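Local coordinates for protein beta-N-acetylhexosaminidase (Streptomyces plicatus, PDB 1HP5) that probably removes terminal beta-linked N-acetylhexosamine residues from glycoconjugates and oligosaccharides by hydrolysis, its active site here holding a bicyclic thiazoline, at residues V166-F171 with T218-G223; Y399-Y404 with P446-T451. One frame throughout, in Å; residues are numbered along the deposited sequence.

Contact 1: residues V166-F171 with T218-G223; sequences VSRHFF and TEVGGG. With NGT (3ar,5R,6S,7R,7ar-5-hydroxymethyl-2-methyl-5,6,7,7a-tetrahydro-3ah-pyrano[3,2-D]thiazole-6,7-diol), chain F.
R168 O receives the N-H of V220 at 2.8 Å, and the CB atoms of E219 and V220 crowd in around the same oxygen. Two residues on, the direction reverses: F170 N gives its hydrogen to the side-chain oxygen E219 OE1 at 3.0 Å in an almost straight bond (167°), reaching that oxygen from above the carboxylate plane. E219 can turn back to it because its CG stands between the backbone N and the carbonyl carbon (chi1 55°), with the chain extended beyond. Its other oxygen, OE2, lies 3.3 Å from H169 CD2, at the edge of an imidazole turned 80° from the carboxylate. V220 covers one face of that ring in a CH-pi contact, CB 4.0 Å from the centroid. At the polar ends of the imidazole, ND1 bonds to T449 O and NE2 meets a water 2.8 Å away, which also donates weakly to V220 O. Both segments are loops of the TIM-barrel catalytic domain: V166-F171 follows strand 159-165, and T218-G223 curls through a type II turn whose third residue, G221, has backbone angles that call for glycine. V220 CG2 lies 3.8 Å from R168 CB, at the root of an arginine side chain that goes on to the ligand. The guanidinium turns its edge to two NGT hydroxyls, NH1 bonding to NGT O4 at 2.8 Å and NH2 to NGT O3 at 2.8 Å. D165 and D197 form salt bridges to NH1 and NH2, and Q199 takes NE, holding the group in place.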
loop_
_atom_site.group_PDB
_atom_site.type_symbol
_atom_site.label_atom_id
_atom_site.label_comp_id
_atom_site.label_asym_id
_atom_site.label_seq_id
_atom_site.Cartn_x
_atom_site.Cartn_y
_atom_site.Cartn_z
ATOM N N VAL A 166 7.558 -9.135 -3.742
ATOM C CA VAL A 166 8.920 -9.455 -3.331
ATOM C C VAL A 166 9.286 -10.857 -3.798
ATOM O O VAL A 166 10.313 -11.415 -3.399
ATOM C CB VAL A 166 9.111 -9.339 -1.794
ATOM C CG1 VAL A 166 8.794 -7.902 -1.339
ATOM C CG2 VAL A 166 8.229 -10.345 -1.069
ATOM N N SER A 167 8.439 -11.415 -4.661
ATOM C CA SER A 167 8.655 -12.751 -5.201
ATOM C C SER A 167 9.472 -12.734 -6.494
ATOM O O SER A 167 10.379 -13.548 -6.662
ATOM C CB SER A 167 7.315 -13.443 -5.455
ATOM O OG SER A 167 6.594 -13.610 -4.243
ATOM N N ARG A 168 9.150 -11.822 -7.408
ATOM C CA ARG A 168 9.873 -11.727 -8.679
ATOM C C ARG A 168 11.305 -11.294 -8.397
ATOM O O ARG A 168 12.256 -11.905 -8.883
ATOM C CB ARG A 168 9.156 -10.753 -9.615
ATOM C CG ARG A 168 7.988 -11.406 -10.361
ATOM C CD ARG A 168 7.225 -12.432 -9.504
ATOM N NE ARG A 168 6.205 -13.103 -10.306
ATOM C CZ ARG A 168 5.046 -12.550 -10.652
ATOM N NH1 ARG A 168 4.748 -11.321 -10.253
ATOM N NH2 ARG A 168 4.204 -13.209 -11.434
ATOM N N HIS A 169 11.449 -10.230 -7.617
ATOM C CA HIS A 169 12.760 -9.767 -7.170
ATOM C C HIS A 169 12.582 -9.549 -5.678
ATOM O O HIS A 169 11.643 -8.869 -5.250
ATOM C CB HIS A 169 13.190 -8.463 -7.844
ATOM C CG HIS A 169 13.828 -8.662 -9.184
ATOM N ND1 HIS A 169 13.145 -8.486 -10.368
ATOM C CD2 HIS A 169 15.081 -9.044 -9.526
ATOM C CE1 HIS A 169 13.950 -8.750 -11.382
ATOM N NE2 HIS A 169 15.132 -9.091 -10.898
ATOM N N PHE A 170 13.469 -10.144 -4.891
ATOM C CA PHE A 170 13.395 -10.027 -3.447
ATOM C C PHE A 170 13.923 -8.693 -2.946
ATOM O O PHE A 170 14.886 -8.143 -3.486
ATOM C CB PHE A 170 14.183 -11.159 -2.785
ATOM C CG PHE A 170 14.147 -11.128 -1.282
ATOM C CD1 PHE A 170 12.965 -11.390 -0.594
ATOM C CD2 PHE A 170 15.295 -10.833 -0.552
ATOM C CE1 PHE A 170 12.924 -11.361 0.803
ATOM C CE2 PHE A 170 15.266 -10.800 0.848
ATOM C CZ PHE A 170 14.081 -11.065 1.524
ATOM N N PHE A 171 13.265 -8.166 -1.922
ATOM C CA PHE A 171 13.674 -6.920 -1.299
ATOM C C PHE A 171 13.733 -7.210 0.194
ATOM O O PHE A 171 12.766 -7.712 0.779
ATOM C CB PHE A 171 12.680 -5.794 -1.621
ATOM C CG PHE A 171 12.726 -5.353 -3.061
ATOM C CD1 PHE A 171 11.999 -6.031 -4.036
ATOM C CD2 PHE A 171 13.562 -4.312 -3.455
ATOM C CE1 PHE A 171 12.106 -5.685 -5.389
ATOM C CE2 PHE A 171 13.678 -3.955 -4.806
ATOM C CZ PHE A 171 12.944 -4.649 -5.775
ATOM N N THR A 218 16.381 -18.265 -5.339
ATOM C CA THR A 218 16.661 -17.436 -6.504
ATOM C C THR A 218 15.520 -16.454 -6.769
ATOM O O THR A 218 14.647 -16.268 -5.917
ATOM C CB THR A 218 16.948 -18.313 -7.772
ATOM O OG1 THR A 218 17.493 -17.489 -8.811
ATOM C CG2 THR A 218 15.678 -18.991 -8.274
ATOM N N GLU A 219 15.543 -15.820 -7.937
ATOM C CA GLU A 219 14.527 -14.841 -8.330
ATOM C C GLU A 219 14.603 -14.630 -9.837
ATOM O O GLU A 219 15.370 -15.308 -10.525
ATOM C CB GLU A 219 14.786 -13.503 -7.629
ATOM C CG GLU A 219 16.195 -12.959 -7.863
ATOM C CD GLU A 219 16.442 -11.609 -7.199
ATOM O OE1 GLU A 219 15.875 -11.355 -6.115
ATOM O OE2 GLU A 219 17.223 -10.809 -7.755
ATOM N N VAL A 220 13.806 -13.696 -10.350
ATOM C CA VAL A 220 13.827 -13.388 -11.776
ATOM C C VAL A 220 15.269 -13.079 -12.167
ATOM O O VAL A 220 15.965 -12.359 -11.449
ATOM C CB VAL A 220 12.959 -12.145 -12.106
ATOM C CG1 VAL A 220 13.300 -11.624 -13.511
ATOM C CG2 VAL A 220 11.484 -12.499 -12.026
ATOM N N GLY A 221 15.717 -13.626 -13.297
ATOM C CA GLY A 221 17.077 -13.377 -13.747
ATOM C C GLY A 221 18.112 -14.297 -13.120
ATOM O O GLY A 221 19.290 -14.272 -13.487
ATOM N N GLY A 222 17.678 -15.112 -12.166
ATOM C CA GLY A 222 18.597 -16.030 -11.525
ATOM C C GLY A 222 19.477 -15.351 -10.498
ATOM O O GLY A 222 19.299 -14.168 -10.185
ATOM N N GLY A 223 20.441 -16.098 -9.976
ATOM C CA GLY A 223 21.320 -15.537 -8.972
ATOM C C GLY A 223 20.658 -15.638 -7.609
ATOM O O GLY A 223 19.634 -16.310 -7.461
HETATM C C1 NGT F . -0.783 -9.866 -13.446
HETATM C C2 NGT F . -0.308 -11.179 -12.754
HETATM C C3 NGT F . 1.069 -10.986 -12.032
HETATM C C4 NGT F . 2.063 -10.150 -12.857
HETATM C C5 NGT F . 1.419 -8.808 -13.268
HETATM C C6 NGT F . 2.327 -7.921 -14.116
HETATM C C7 NGT F . -2.009 -10.584 -11.350
HETATM C C8 NGT F . -3.095 -10.657 -10.302
HETATM N N2 NGT F . -1.318 -11.552 -11.773
HETATM S S1 NGT F . -1.688 -9.004 -12.069
HETATM O O3 NGT F . 1.627 -12.253 -11.719
HETATM O O4 NGT F . 3.226 -9.918 -12.083
HETATM O O5 NGT F . 0.184 -9.055 -14.044
HETATM O O6 NGT F . 1.738 -6.635 -14.315
HETATM O O HOH W 1 16.972 -9.492 -12.932
#

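Contact 2: residues Y399-Y404 with P446-T451; sequences YLDMKY and PLWTET. With NGT (3ar,5R,6S,7R,7ar-5-hydroxymethyl-2-methyl-5,6,7,7a-tetrahydro-3ah-pyrano[3,2-D]thiazole-6,7-diol), chain F.
Y399-M402 form a type I turn, pinned to the end of strand 440-447 by a bond from L400 N to P446 O of 2.9 Å. The Y399 ring crosses P446 obliquely, its CE1 3.6 Å from P446 CG, while its other flank leans on W448 with the two planes at 45° and CE2 3.6 Å from W448 CD1. Next along the turn, L400 CB meets L447 CD1, and Y179 of helix 173-184 touches both leucines. All this sits at the C-terminal mouth of the TIM barrel, where the loops after the strands build the sugar pocket of this glycosyl hydrolase family 20 domain. W448, with CG anti to its carbonyl carbon (chi1 -57°), sets one indole face against the sugar ring of NGT, CG 3.7 Å from NGT C5. D401 runs beside the tryptophan, pointing the same way, and its OD1 comes 3.3 Å from W448 CD1 at the indole edge, buried without a polar partner. The sister oxygen D401 OD2 accepts from NGT O6 at 2.7 Å and also from a water, which donates a second hydrogen to E450 OE1. E450 OE2 takes the hydrogen of NGT O4 at 2.6 Å. With W448 cut back to an alanine, the sugar would probably lose the aromatic face it packs on and the Y399 ring one of its neighbours.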
loop_
_atom_site.group_PDB
_atom_site.type_symbol
_atom_site.label_atom_id
_atom_site.label_comp_id
_atom_site.label_asym_id
_atom_site.label_seq_id
_atom_site.Cartn_x
_atom_site.Cartn_y
_atom_site.Cartn_z
ATOM N N TYR A 399 -1.625 -0.091 -11.617
ATOM C CA TYR A 399 -0.446 -0.949 -11.621
ATOM C C TYR A 399 0.784 -0.063 -11.793
ATOM O O TYR A 399 1.000 0.517 -12.857
ATOM C CB TYR A 399 -0.540 -1.969 -12.764
ATOM C CG TYR A 399 -1.253 -3.249 -12.369
ATOM C CD1 TYR A 399 -2.339 -3.218 -11.494
ATOM C CD2 TYR A 399 -0.815 -4.489 -12.835
ATOM C CE1 TYR A 399 -2.965 -4.383 -11.080
ATOM C CE2 TYR A 399 -1.438 -5.669 -12.429
ATOM C CZ TYR A 399 -2.511 -5.605 -11.544
ATOM O OH TYR A 399 -3.105 -6.755 -11.076
ATOM N N LEU A 400 1.584 0.043 -10.735
ATOM C CA LEU A 400 2.780 0.879 -10.765
ATOM C C LEU A 400 3.893 0.301 -11.631
ATOM O O LEU A 400 4.858 0.992 -11.951
ATOM C CB LEU A 400 3.271 1.117 -9.334
ATOM C CG LEU A 400 2.153 1.715 -8.468
ATOM C CD1 LEU A 400 2.628 1.916 -7.036
ATOM C CD2 LEU A 400 1.716 3.049 -9.085
ATOM N N ASP A 401 3.762 -0.964 -12.018
ATOM C CA ASP A 401 4.774 -1.575 -12.867
ATOM C C ASP A 401 4.476 -1.329 -14.339
ATOM O O ASP A 401 5.292 -1.652 -15.192
ATOM C CB ASP A 401 4.870 -3.082 -12.606
ATOM C CG ASP A 401 3.598 -3.823 -12.971
ATOM O OD1 ASP A 401 2.514 -3.380 -12.540
ATOM O OD2 ASP A 401 3.683 -4.854 -13.677
ATOM N N MET A 402 3.318 -0.752 -14.649
ATOM C CA MET A 402 2.981 -0.505 -16.053
ATOM C C MET A 402 3.714 0.733 -16.563
ATOM O O MET A 402 3.790 1.745 -15.868
ATOM C CB MET A 402 1.466 -0.318 -16.224
ATOM C CG MET A 402 0.908 -0.908 -17.524
ATOM S SD MET A 402 1.279 -2.679 -17.652
ATOM C CE MET A 402 0.392 -3.302 -16.187
ATOM N N LYS A 403 4.253 0.644 -17.775
ATOM C CA LYS A 403 4.975 1.757 -18.384
ATOM C C LYS A 403 4.098 2.988 -18.542
ATOM O O LYS A 403 2.882 2.884 -18.740
ATOM C CB LYS A 403 5.510 1.355 -19.766
ATOM C CG LYS A 403 6.604 0.299 -19.726
ATOM C CD LYS A 403 7.117 -0.030 -21.123
ATOM C CE LYS A 403 8.284 -1.022 -21.052
ATOM N NZ LYS A 403 8.757 -1.393 -22.411
ATOM N N TYR A 404 4.728 4.153 -18.459
ATOM C CA TYR A 404 4.043 5.431 -18.611
ATOM C C TYR A 404 3.749 5.648 -20.089
ATOM O O TYR A 404 2.675 6.121 -20.465
ATOM C CB TYR A 404 4.942 6.560 -18.119
ATOM C CG TYR A 404 5.282 6.475 -16.657
ATOM C CD1 TYR A 404 4.352 6.836 -15.687
ATOM C CD2 TYR A 404 6.549 6.058 -16.242
ATOM C CE1 TYR A 404 4.672 6.792 -14.338
ATOM C CE2 TYR A 404 6.879 6.006 -14.897
ATOM C CZ TYR A 404 5.938 6.379 -13.951
ATOM O OH TYR A 404 6.265 6.362 -12.620
ATOM N N PRO A 446 -0.766 -1.847 -6.945
ATOM C CA PRO A 446 0.217 -2.930 -6.885
ATOM C C PRO A 446 1.487 -2.590 -7.644
ATOM O O PRO A 446 1.441 -1.945 -8.695
ATOM C CB PRO A 446 -0.510 -4.116 -7.538
ATOM C CG PRO A 446 -1.968 -3.662 -7.671
ATOM C CD PRO A 446 -1.856 -2.181 -7.872
ATOM N N LEU A 447 2.619 -3.028 -7.107
ATOM C CA LEU A 447 3.896 -2.806 -7.763
ATOM C C LEU A 447 4.554 -4.164 -7.971
ATOM O O LEU A 447 5.187 -4.697 -7.055
ATOM C CB LEU A 447 4.796 -1.907 -6.911
ATOM C CG LEU A 447 6.190 -1.612 -7.475
ATOM C CD1 LEU A 447 6.095 -1.198 -8.937
ATOM C CD2 LEU A 447 6.848 -0.510 -6.638
ATOM N N TRP A 448 4.378 -4.729 -9.167
ATOM C CA TRP A 448 4.967 -6.025 -9.504
ATOM C C TRP A 448 6.427 -5.797 -9.863
ATOM O O TRP A 448 6.777 -4.757 -10.416
ATOM C CB TRP A 448 4.217 -6.673 -10.671
ATOM C CG TRP A 448 2.762 -6.848 -10.378
ATOM C CD1 TRP A 448 1.747 -6.006 -10.724
ATOM C CD2 TRP A 448 2.170 -7.902 -9.615
ATOM N NE1 TRP A 448 0.554 -6.470 -10.222
ATOM C CE2 TRP A 448 0.785 -7.634 -9.537
ATOM C CE3 TRP A 448 2.676 -9.052 -8.986
ATOM C CZ2 TRP A 448 -0.107 -8.475 -8.853
ATOM C CZ3 TRP A 448 1.791 -9.890 -8.306
ATOM C CH2 TRP A 448 0.412 -9.593 -8.249
ATOM N N THR A 449 7.279 -6.774 -9.578
ATOM C CA THR A 449 8.700 -6.572 -9.815
ATOM C C THR A 449 9.438 -7.430 -10.841
ATOM O O THR A 449 10.639 -7.677 -10.696
ATOM C CB THR A 449 9.444 -6.635 -8.471
ATOM O OG1 THR A 449 9.189 -7.896 -7.842
ATOM C CG2 THR A 449 8.946 -5.515 -7.541
ATOM N N GLU A 450 8.744 -7.876 -11.884
ATOM C CA GLU A 450 9.418 -8.664 -12.914
ATOM C C GLU A 450 10.628 -7.901 -13.441
ATOM O O GLU A 450 11.669 -8.494 -13.710
ATOM C CB GLU A 450 8.492 -8.953 -14.112
ATOM C CG GLU A 450 7.568 -10.144 -13.932
ATOM C CD GLU A 450 6.207 -9.761 -13.387
ATOM O OE1 GLU A 450 6.106 -8.717 -12.703
ATOM O OE2 GLU A 450 5.244 -10.515 -13.639
ATOM N N THR A 451 10.483 -6.581 -13.565
ATOM C CA THR A 451 11.536 -5.732 -14.120
ATOM C C THR A 451 12.242 -4.791 -13.150
ATOM O O THR A 451 13.076 -3.984 -13.568
ATOM C CB THR A 451 10.970 -4.850 -15.253
ATOM O OG1 THR A 451 10.135 -3.829 -14.687
ATOM C CG2 THR A 451 10.145 -5.681 -16.213
HETATM C C1 NGT F . -0.783 -9.866 -13.446
HETATM C C2 NGT F . -0.308 -11.179 -12.754
HETATM C C3 NGT F . 1.069 -10.986 -12.032
HETATM C C4 NGT F . 2.063 -10.150 -12.857
HETATM C C5 NGT F . 1.419 -8.808 -13.268
HETATM C C6 NGT F . 2.327 -7.921 -14.116
HETATM C C7 NGT F . -2.009 -10.584 -11.350
HETATM C C8 NGT F . -3.095 -10.657 -10.302
HETATM N N2 NGT F . -1.318 -11.552 -11.773
HETATM S S1 NGT F . -1.688 -9.004 -12.069
HETATM O O3 NGT F . 1.627 -12.253 -11.719
HETATM O O4 NGT F . 3.226 -9.918 -12.083
HETATM O O5 NGT F . 0.184 -9.055 -14.044
HETATM O O6 NGT F . 1.738 -6.635 -14.315
HETATM O O HOH W 2 5.997 -6.137 -13.630
#

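Contact 1 closes before contact 2 opens along the chain, and their centres lie about 15 Å apart in the same catalytic domain. Segments 166-171 and 446-451 lie at the ends of strands 159-165 and 440-447, the first and last strands of the barrel, which are neighbours in its parallel sheet; the two contacts therefore meet where the barrel closes. There the H169-T449 bond ties one contact to the other, and a long, weak ion pair joins R168 to E450. Both contacts reach NGT, so residues distant in sequence shape one pocket, to which W414 adds a further hydrogen bond to the ligand.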